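PDB 1W8S: fructose-bisphosphate aldolase class I from Thermoproteus tenax, which is a class I aldolase of the DeoC/LacD family, built on a TIM-barrel fold, and holds a bound 1,6-di-O-phosphono-beta-D-fructofuranose molecule in this model. Local coordinates for residues E155-V161 and I178-G182; A173-I178 and V197-S202; G16-I20 and G224-I228. The protein carries 2 engineered substitutions. All coordinates share one frame; numbering follows the deposited sequence.

Contact 1 (E155-V161 and I178-G182)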
loop_
_atom_site.group_PDB
_atom_site.type_symbol
_atom_site.label_atom_id
_atom_site.label_comp_id
_atom_site.label_asym_id
_atom_site.label_seq_id
_atom_site.Cartn_x
_atom_site.Cartn_y
_atom_site.Cartn_z
ATOM N N GLU E 155 27.547 3.084 11.534
ATOM C CA GLU E 155 27.259 1.778 10.978
ATOM C C GLU E 155 28.278 0.674 11.304
ATOM O O GLU E 155 27.945 -0.495 11.166
ATOM C CB GLU E 155 27.099 1.878 9.468
ATOM C CG GLU E 155 25.841 2.635 9.074
ATOM C CD GLU E 155 25.644 2.739 7.576
ATOM O OE1 GLU E 155 26.064 1.836 6.839
ATOM O OE2 GLU E 155 25.044 3.732 7.146
ATOM N N THR E 156 29.497 1.042 11.700
ATOM C CA THR E 156 30.514 0.054 12.053
ATOM C C THR E 156 30.748 -0.027 13.557
ATOM O O THR E 156 31.664 -0.673 13.996
ATOM C CB THR E 156 31.844 0.336 11.321
ATOM O OG1 THR E 156 32.307 1.647 11.632
ATOM C CG2 THR E 156 31.671 0.325 9.802
ATOM N N ALA E 157 29.900 0.595 14.357
ATOM C CA ALA E 157 29.970 0.411 15.812
ATOM C C ALA E 157 29.773 -1.056 16.180
ATOM O O ALA E 157 28.997 -1.739 15.549
ATOM C CB ALA E 157 28.921 1.258 16.506
ATOM N N PRO E 158 30.485 -1.546 17.191
ATOM C CA PRO E 158 30.405 -2.965 17.565
ATOM C C PRO E 158 28.974 -3.471 17.754
ATOM O O PRO E 158 28.627 -4.512 17.239
ATOM C CB PRO E 158 31.186 -3.015 18.884
ATOM C CG PRO E 158 32.177 -1.943 18.776
ATOM C CD PRO E 158 31.445 -0.815 18.050
ATOM N N GLU E 159 28.172 -2.710 18.477
ATOM C CA GLU E 159 26.804 -3.090 18.812
ATOM C C GLU E 159 25.850 -2.999 17.621
ATOM O O GLU E 159 24.867 -3.730 17.561
ATOM C CB GLU E 159 26.321 -2.226 19.984
ATOM C CG GLU E 159 25.963 -0.791 19.641
ATOM C CD GLU E 159 27.109 0.211 19.670
ATOM O OE1 GLU E 159 28.302 -0.161 19.871
ATOM O OE2 GLU E 159 26.774 1.407 19.482
ATOM N N ILE E 160 26.160 -2.135 16.653
ATOM C CA ILE E 160 25.346 -2.025 15.441
ATOM C C ILE E 160 25.627 -3.213 14.542
ATOM O O ILE E 160 24.710 -3.842 13.998
ATOM C CB ILE E 160 25.615 -0.665 14.704
ATOM C CG1 ILE E 160 25.226 0.522 15.577
ATOM C CG2 ILE E 160 24.902 -0.612 13.378
ATOM C CD1 ILE E 160 23.792 0.573 15.933
ATOM N N VAL E 161 26.903 -3.586 14.410
ATOM C CA VAL E 161 27.218 -4.732 13.549
ATOM C C VAL E 161 26.702 -6.053 14.154
ATOM O O VAL E 161 26.181 -6.908 13.447
ATOM C CB VAL E 161 28.740 -4.795 13.247
ATOM C CG1 VAL E 161 29.144 -6.081 12.578
ATOM C CG2 VAL E 161 29.174 -3.562 12.414
ATOM N N ILE E 178 27.666 -8.453 6.334
ATOM C CA ILE E 178 27.626 -7.341 7.282
ATOM C C ILE E 178 28.940 -6.561 7.213
ATOM O O ILE E 178 29.927 -7.062 6.681
ATOM C CB ILE E 178 27.379 -7.825 8.735
ATOM C CG1 ILE E 178 28.548 -8.683 9.233
ATOM C CG2 ILE E 178 26.043 -8.564 8.847
ATOM C CD1 ILE E 178 28.394 -9.146 10.639
ATOM N N LYS E 179 28.940 -5.353 7.767
ATOM C CA LYS E 179 30.123 -4.488 7.792
ATOM C C LYS E 179 31.092 -4.912 8.890
ATOM O O LYS E 179 30.701 -5.397 9.942
ATOM C CB LYS E 179 29.695 -3.010 8.005
ATOM C CG LYS E 179 28.880 -2.467 6.793
ATOM C CD LYS E 179 28.713 -0.938 6.773
ATOM C CE LYS E 179 28.268 -0.491 5.372
ATOM N NZ LYS E 179 28.066 0.993 5.203
ATOM N N TYR E 180 32.371 -4.693 8.636
ATOM C CA TYR E 180 33.415 -4.955 9.599
ATOM C C TYR E 180 33.451 -3.852 10.660
ATOM O O TYR E 180 33.277 -2.669 10.341
ATOM C CB TYR E 180 34.765 -5.021 8.851
ATOM C CG TYR E 180 35.930 -5.487 9.680
ATOM C CD1 TYR E 180 35.818 -6.580 10.533
ATOM C CD2 TYR E 180 37.169 -4.857 9.589
ATOM C CE1 TYR E 180 36.881 -7.015 11.299
ATOM C CE2 TYR E 180 38.254 -5.296 10.365
ATOM C CZ TYR E 180 38.095 -6.376 11.219
ATOM O OH TYR E 180 39.153 -6.827 11.994
ATOM N N THR E 181 33.679 -4.248 11.920
ATOM C CA THR E 181 33.839 -3.299 13.020
ATOM C C THR E 181 35.219 -2.633 13.075
ATOM O O THR E 181 35.401 -1.649 13.800
ATOM C CB THR E 181 33.592 -3.995 14.372
ATOM O OG1 THR E 181 34.437 -5.175 14.499
ATOM C CG2 THR E 181 32.117 -4.466 14.456
ATOM N N GLY E 182 36.201 -3.188 12.362
ATOM C CA GLY E 182 37.566 -2.667 12.412
ATOM C C GLY E 182 38.487 -3.398 13.384
ATOM O O GLY E 182 39.654 -3.034 13.533
#
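The carboxylate of E155 and the ammonium group of K179 form a salt bridge, with E155 OE1 2.7 Å from K179 NZ. The ammonium group comes to OE1 from the syn side, 33° out of the carboxylate plane. The other oxygen, OE2, is bridged to R148, so the flat group is held by a separate cation at each oxygen. K179 NZ also makes a salt bridge to a phosphate oxygen of the bound FBP. E155 is therefore second shell to the ligand, and probably helps to hold K179 NZ in place. The second flat group is the Y180 ring. The backbone N of G182 lies 3.3 Å above the plane of this ring, over its centre, and F187 packs edge-to-face with it. Y180 touches residues 155-161 through its backbone: Y180 O is 3.4 Å from T156 CG2. The lysine is extended beyond CG and crosses the glutamate at a slant. V161 and T181 carry most of the apolar part. With OG1 between the backbone N and the carbonyl carbon (chi1 54°), CG2 of T181 packs 3.6 Å from V161 CB, and OG1 is hydrogen-bonded to T186 OG1. T181 CA also makes a CA-H...O contact of 3.5 Å to T156 O. V161 uses both methyl groups. Its CG1 meets I178 CD1 at 3.7 Å and sits 3.1 Å from K179 O, a buried carbonyl with no polar partner in the model. The contact lies within a beta-alpha-beta unit. It packs the first turn of helix 158-171, with A157 at its N-cap, against residues 178-182, which run out of strand 175-179. Helix 184-193 covers P158, V161, I178 and T181, while Y180 turns to helix 210-222. I160 packs on L85 of a second subunit.

Contact 2 (A173-I178 and V197-S202). With FBP (1,6-di-O-phosphono-beta-D-fructofuranose), chain O.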
loop_
_atom_site.group_PDB
_atom_site.type_symbol
_atom_site.label_atom_id
_atom_site.label_comp_id
_atom_site.label_asym_id
_atom_site.label_seq_id
_atom_site.Cartn_x
_atom_site.Cartn_y
_atom_site.Cartn_z
ATOM N N ALA E 173 17.941 -15.728 7.279
ATOM C CA ALA E 173 19.114 -15.763 6.383
ATOM C C ALA E 173 19.756 -17.124 6.454
ATOM O O ALA E 173 19.886 -17.719 7.548
ATOM C CB ALA E 173 20.124 -14.725 6.764
ATOM N N ASP E 174 20.199 -17.592 5.298
ATOM C CA ASP E 174 20.985 -18.812 5.195
ATOM C C ASP E 174 22.493 -18.479 5.219
ATOM O O ASP E 174 23.289 -19.309 5.574
ATOM C CB ASP E 174 20.626 -19.576 3.923
ATOM C CG ASP E 174 19.159 -19.925 3.858
ATOM O OD1 ASP E 174 18.615 -20.385 4.907
ATOM O OD2 ASP E 174 18.459 -19.730 2.823
ATOM N N ALA E 175 22.838 -17.280 4.768
ATOM C CA ALA E 175 24.146 -16.660 4.948
ATOM C C ALA E 175 23.897 -15.170 5.076
ATOM O O ALA E 175 22.811 -14.665 4.705
ATOM C CB ALA E 175 25.038 -16.942 3.732
ATOM N N MET E 176 24.901 -14.423 5.510
ATOM C CA MET E 176 24.710 -12.982 5.642
ATOM C C MET E 176 25.964 -12.201 5.278
ATOM O O MET E 176 27.085 -12.730 5.332
ATOM C CB MET E 176 24.258 -12.618 7.066
ATOM C CG MET E 176 25.341 -12.774 8.145
ATOM S SD MET E 176 24.732 -12.370 9.820
ATOM C CE MET E 176 23.818 -13.857 10.147
ATOM N N LYS E 177 25.753 -10.934 4.954
ATOM C CA LYS E 177 26.800 -9.982 4.671
ATOM C C LYS E 177 26.619 -8.813 5.606
ATOM O O LYS E 177 25.523 -8.277 5.717
ATOM C CB LYS E 177 26.702 -9.517 3.227
ATOM C CG LYS E 177 27.608 -8.363 2.871
ATOM C CD LYS E 177 27.793 -8.206 1.325
ATOM C CE LYS E 177 26.507 -7.819 0.595
ATOM N NZ LYS E 177 26.729 -7.153 -0.729
ATOM N N ILE E 178 27.666 -8.453 6.334
ATOM C CA ILE E 178 27.626 -7.341 7.282
ATOM C C ILE E 178 28.940 -6.561 7.213
ATOM O O ILE E 178 29.927 -7.062 6.681
ATOM C CB ILE E 178 27.379 -7.825 8.735
ATOM C CG1 ILE E 178 28.548 -8.683 9.233
ATOM C CG2 ILE E 178 26.043 -8.564 8.847
ATOM C CD1 ILE E 178 28.394 -9.146 10.639
ATOM N N VAL E 197 24.613 -19.398 11.103
ATOM C CA VAL E 197 24.558 -18.717 9.795
ATOM C C VAL E 197 25.938 -18.072 9.519
ATOM O O VAL E 197 26.432 -17.242 10.315
ATOM C CB VAL E 197 23.410 -17.692 9.720
ATOM C CG1 VAL E 197 23.414 -16.961 8.391
ATOM C CG2 VAL E 197 22.048 -18.391 9.955
ATOM N N PRO E 198 26.579 -18.450 8.414
ATOM C CA PRO E 198 27.902 -17.887 8.092
ATOM C C PRO E 198 27.879 -16.411 7.740
ATOM O O PRO E 198 26.908 -15.913 7.150
ATOM C CB PRO E 198 28.378 -18.720 6.906
ATOM C CG PRO E 198 27.081 -19.241 6.269
ATOM C CD PRO E 198 26.154 -19.460 7.427
ATOM N N VAL E 199 28.984 -15.743 8.075
ATOM C CA VAL E 199 29.137 -14.303 7.946
ATOM C C VAL E 199 30.199 -13.988 6.911
ATOM O O VAL E 199 31.301 -14.530 6.954
ATOM C CB VAL E 199 29.585 -13.662 9.296
ATOM C CG1 VAL E 199 30.012 -12.194 9.113
ATOM C CG2 VAL E 199 28.477 -13.719 10.313
ATOM N N LEU E 200 29.829 -13.099 6.001
ATOM C CA LEU E 200 30.677 -12.512 4.987
ATOM C C LEU E 200 30.871 -11.046 5.289
ATOM O O LEU E 200 29.913 -10.317 5.551
ATOM C CB LEU E 200 30.016 -12.644 3.621
ATOM C CG LEU E 200 29.875 -14.050 3.038
ATOM C CD1 LEU E 200 29.032 -14.002 1.766
ATOM C CD2 LEU E 200 31.253 -14.678 2.764
ATOM N N MET E 201 32.108 -10.603 5.262
ATOM C CA MET E 201 32.433 -9.204 5.490
ATOM C C MET E 201 32.239 -8.463 4.180
ATOM O O MET E 201 32.750 -8.876 3.148
ATOM C CB MET E 201 33.900 -9.075 5.932
ATOM C CG MET E 201 34.472 -7.640 5.943
ATOM S SD MET E 201 35.935 -7.455 4.869
ATOM C CE MET E 201 36.423 -5.798 5.274
ATOM N N SER E 202 31.495 -7.363 4.231
ATOM C CA SER E 202 31.380 -6.443 3.110
ATOM C C SER E 202 32.677 -5.660 2.985
ATOM O O SER E 202 33.136 -5.074 3.956
ATOM C CB SER E 202 30.227 -5.472 3.401
ATOM O OG SER E 202 29.831 -4.841 2.206
HETATM P P1 FBP O . 32.269 -3.382 -1.596
HETATM O O1P FBP O . 32.646 -2.543 -2.754
HETATM O O2P FBP O . 33.352 -4.402 -1.133
HETATM O O3P FBP O . 31.870 -2.573 -0.357
HETATM O O1 FBP O . 31.010 -4.242 -2.062
HETATM C C1 FBP O . 30.314 -5.067 -1.152
HETATM C C2 FBP O . 28.923 -4.469 -0.896
HETATM O O2 FBP O . 28.223 -5.257 0.093
HETATM C C3 FBP O . 28.052 -4.353 -2.155
HETATM O O3 FBP O . 27.438 -5.561 -2.572
HETATM C C4 FBP O . 27.051 -3.288 -1.709
HETATM O O4 FBP O . 26.415 -2.579 -2.759
HETATM C C5 FBP O . 27.948 -2.345 -0.920
HETATM O O5 FBP O . 29.010 -3.144 -0.370
HETATM C C6 FBP O . 27.154 -1.640 0.174
HETATM O O6 FBP O . 28.040 -0.851 0.948
HETATM P P2 FBP O . 27.790 0.735 1.147
HETATM O O4P FBP O . 29.153 1.384 1.163
HETATM O O5P FBP O . 26.855 1.250 0.051
HETATM O O6P FBP O . 27.228 1.018 2.552
#
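K177 and S202 both set their first side-chain atom opposite the backbone N, with chi1 171° for K177 and -163° for S202. K177 then bends at chi3 (66°), which brings NZ to the FBP hydroxyl O2. K177 NZ donates to FBP O2 at 2.6 Å, and S202 OG is hydrogen-bonded to the same O2 at 2.7 Å. One ligand oxygen is therefore held by two adjoining strands. Lower down, K177 CG lies 3.9 Å from S202 CB. The two strands run parallel and share four backbone bonds. M176 N donates to P198 O and I178 N to L200 O. In return, M176 O accepts from L200 N and I178 O from S202 N. On the face with M176, I178, V199 and M201, the side chains are apolar. M176 bends at chi3, about CG-SD, and lays CE 3.6 Å from V197 CG1, at about a right angle to the valine. V199 is shared between two partners: its CG2 meets M176 CG at 3.9 Å, and its CG1 meets I178 CD1 at 3.8 Å. At the start of the strands, P198 CG touches A175 CB, while V197 CG2 touches A173 O. D174 OD2 accepts from the backbone N of L141. K67 of a second subunit makes a salt bridge to D174 OD1 and a hydrogen bond to A173 O. This is a parallel strand pair of a TIM barrel, joined by a beta-alpha-beta crossover through helix 184-193. M176 faces helix 158-171, and the ligand sits at the C-terminal ends of the strands, as is usual in this fold.

Contact 3 (G16-I20 and G224-I228)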
loop_
_atom_site.group_PDB
_atom_site.type_symbol
_atom_site.label_atom_id
_atom_site.label_comp_id
_atom_site.label_asym_id
_atom_site.label_seq_id
_atom_site.Cartn_x
_atom_site.Cartn_y
_atom_site.Cartn_z
ATOM N N GLY E 16 36.241 -24.051 2.305
ATOM C CA GLY E 16 36.035 -23.844 3.726
ATOM C C GLY E 16 35.848 -22.388 4.122
ATOM O O GLY E 16 35.426 -22.122 5.248
ATOM N N LYS E 17 36.229 -21.483 3.202
ATOM C CA LYS E 17 36.101 -20.038 3.327
ATOM C C LYS E 17 35.631 -19.558 1.954
ATOM O O LYS E 17 35.759 -20.296 0.968
ATOM C CB LYS E 17 37.451 -19.375 3.666
ATOM C CG LYS E 17 38.061 -19.704 5.037
ATOM C CD LYS E 17 37.098 -19.447 6.187
ATOM C CE LYS E 17 37.595 -20.026 7.518
ATOM N NZ LYS E 17 36.730 -19.467 8.601
ATOM N N SER E 18 35.141 -18.326 1.876
ATOM C CA SER E 18 34.510 -17.842 0.663
ATOM C C SER E 18 34.968 -16.426 0.295
ATOM O O SER E 18 35.170 -15.583 1.164
ATOM C CB SER E 18 32.982 -17.897 0.846
ATOM O OG SER E 18 32.262 -17.392 -0.290
ATOM N N ILE E 19 35.186 -16.196 -0.997
ATOM C CA ILE E 19 35.334 -14.855 -1.528
ATOM C C ILE E 19 34.300 -14.705 -2.626
ATOM O O ILE E 19 34.283 -15.481 -3.566
ATOM C CB ILE E 19 36.727 -14.588 -2.121
ATOM C CG1 ILE E 19 37.826 -14.835 -1.092
ATOM C CG2 ILE E 19 36.781 -13.153 -2.635
ATOM C CD1 ILE E 19 39.219 -14.619 -1.614
ATOM N N ILE E 20 33.465 -13.687 -2.489
ATOM C CA ILE E 20 32.419 -13.388 -3.457
ATOM C C ILE E 20 32.742 -12.044 -4.047
ATOM O O ILE E 20 33.014 -11.123 -3.312
ATOM C CB ILE E 20 31.052 -13.311 -2.756
ATOM C CG1 ILE E 20 30.696 -14.637 -2.091
ATOM C CG2 ILE E 20 29.986 -12.945 -3.754
ATOM C CD1 ILE E 20 30.659 -15.747 -3.022
ATOM N N GLY E 224 36.434 -15.420 12.882
ATOM C CA GLY E 224 35.726 -16.662 12.597
ATOM C C GLY E 224 34.693 -16.495 11.500
ATOM O O GLY E 224 33.835 -17.354 11.288
ATOM N N ALA E 225 34.751 -15.396 10.775
ATOM C CA ALA E 225 33.853 -15.250 9.623
ATOM C C ALA E 225 34.161 -16.250 8.497
ATOM O O ALA E 225 35.292 -16.771 8.370
ATOM C CB ALA E 225 33.909 -13.870 9.109
ATOM N N LEU E 226 33.160 -16.461 7.646
ATOM C CA LEU E 226 33.303 -17.339 6.503
ATOM C C LEU E 226 34.216 -16.755 5.434
ATOM O O LEU E 226 34.838 -17.490 4.687
ATOM C CB LEU E 226 31.938 -17.653 5.881
ATOM C CG LEU E 226 31.964 -18.597 4.688
ATOM C CD1 LEU E 226 32.414 -20.002 5.081
ATOM C CD2 LEU E 226 30.632 -18.636 4.033
ATOM N N GLY E 227 34.271 -15.438 5.348
ATOM C CA GLY E 227 35.035 -14.793 4.295
ATOM C C GLY E 227 34.529 -13.399 3.949
ATOM O O GLY E 227 34.051 -12.674 4.819
ATOM N N ILE E 228 34.645 -13.028 2.674
ATOM C CA ILE E 228 34.410 -11.658 2.291
ATOM C C ILE E 228 33.551 -11.577 1.034
ATOM O O ILE E 228 33.587 -12.478 0.206
ATOM C CB ILE E 228 35.752 -10.917 2.108
ATOM C CG1 ILE E 228 36.507 -11.400 0.863
ATOM C CG2 ILE E 228 36.644 -11.130 3.336
ATOM C CD1 ILE E 228 37.835 -10.698 0.637
HETATM O O HOH W 1 37.321 -17.526 9.901
#
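K17 reaches along the start of residues 224-228 and is held at A225. G224 ends helix 210-222 in a Schellman motif, and the chain goes on into strand 227-230. At A225 the carbonyl accepts from the lysine, with K17 NZ 3.1 Å from A225 O. NZ stands above the carbonyl plane, 35° out of it. A water also donates to A225 O at 2.7 Å; its link to K17 NZ is too short to rely on. K17 bends at chi2 (-53°), which lays CD 3.3 Å from L226 O on the way. The L226 carbonyl takes the backbone N of S18 at 2.9 Å. The L226 side chain reaches across, with CD1 3.7 Å from G16 O and with CG and CD2 against S18 CB. S18 OG is hydrogen-bonded to F12 O. G227 puts bare backbone against the neighbouring strand, and its CA makes a CA-H...O contact of 3.2 Å with S18 O. I228 N donates to that same S18 O at 3.0 Å, and I228 O accepts from I20 N. The I228 side chain lies alongside that of I19, both pointing the same way, with I228 CG1 3.9 Å from I19 CG2. Strands 18-22 and 227-230 are the first and last of the eight parallel strands, so this pair closes the barrel. Helix 240-253 covers I19, helix 210-222 covers I228, and helix 4-12 packs on I20 and L226.

How the contacts relate
Contacts 2 and 3 are buried strand pairs, while contact 1 is partly buried and lies farthest from the chain centre. Contacts 1 and 2 share I178 and strand 175-179, and Y180 packs on M201 between them. Contacts 2 and 3 sit side by side in the barrel sheet: V199 O probably accepts from L226 N, and G227 O from M201 N. Contacts 1 and 3 do not touch; their nearest atoms are about 7 Å apart. Chemistry follows place. Parallel backbone ladders hold contacts 2 and 3, whereas contact 1, a helix start against residues leaving a strand, relies on a salt bridge and methyl packing. Contacts 1 and 2 both reach FBP, through K179 and through K177 with S202.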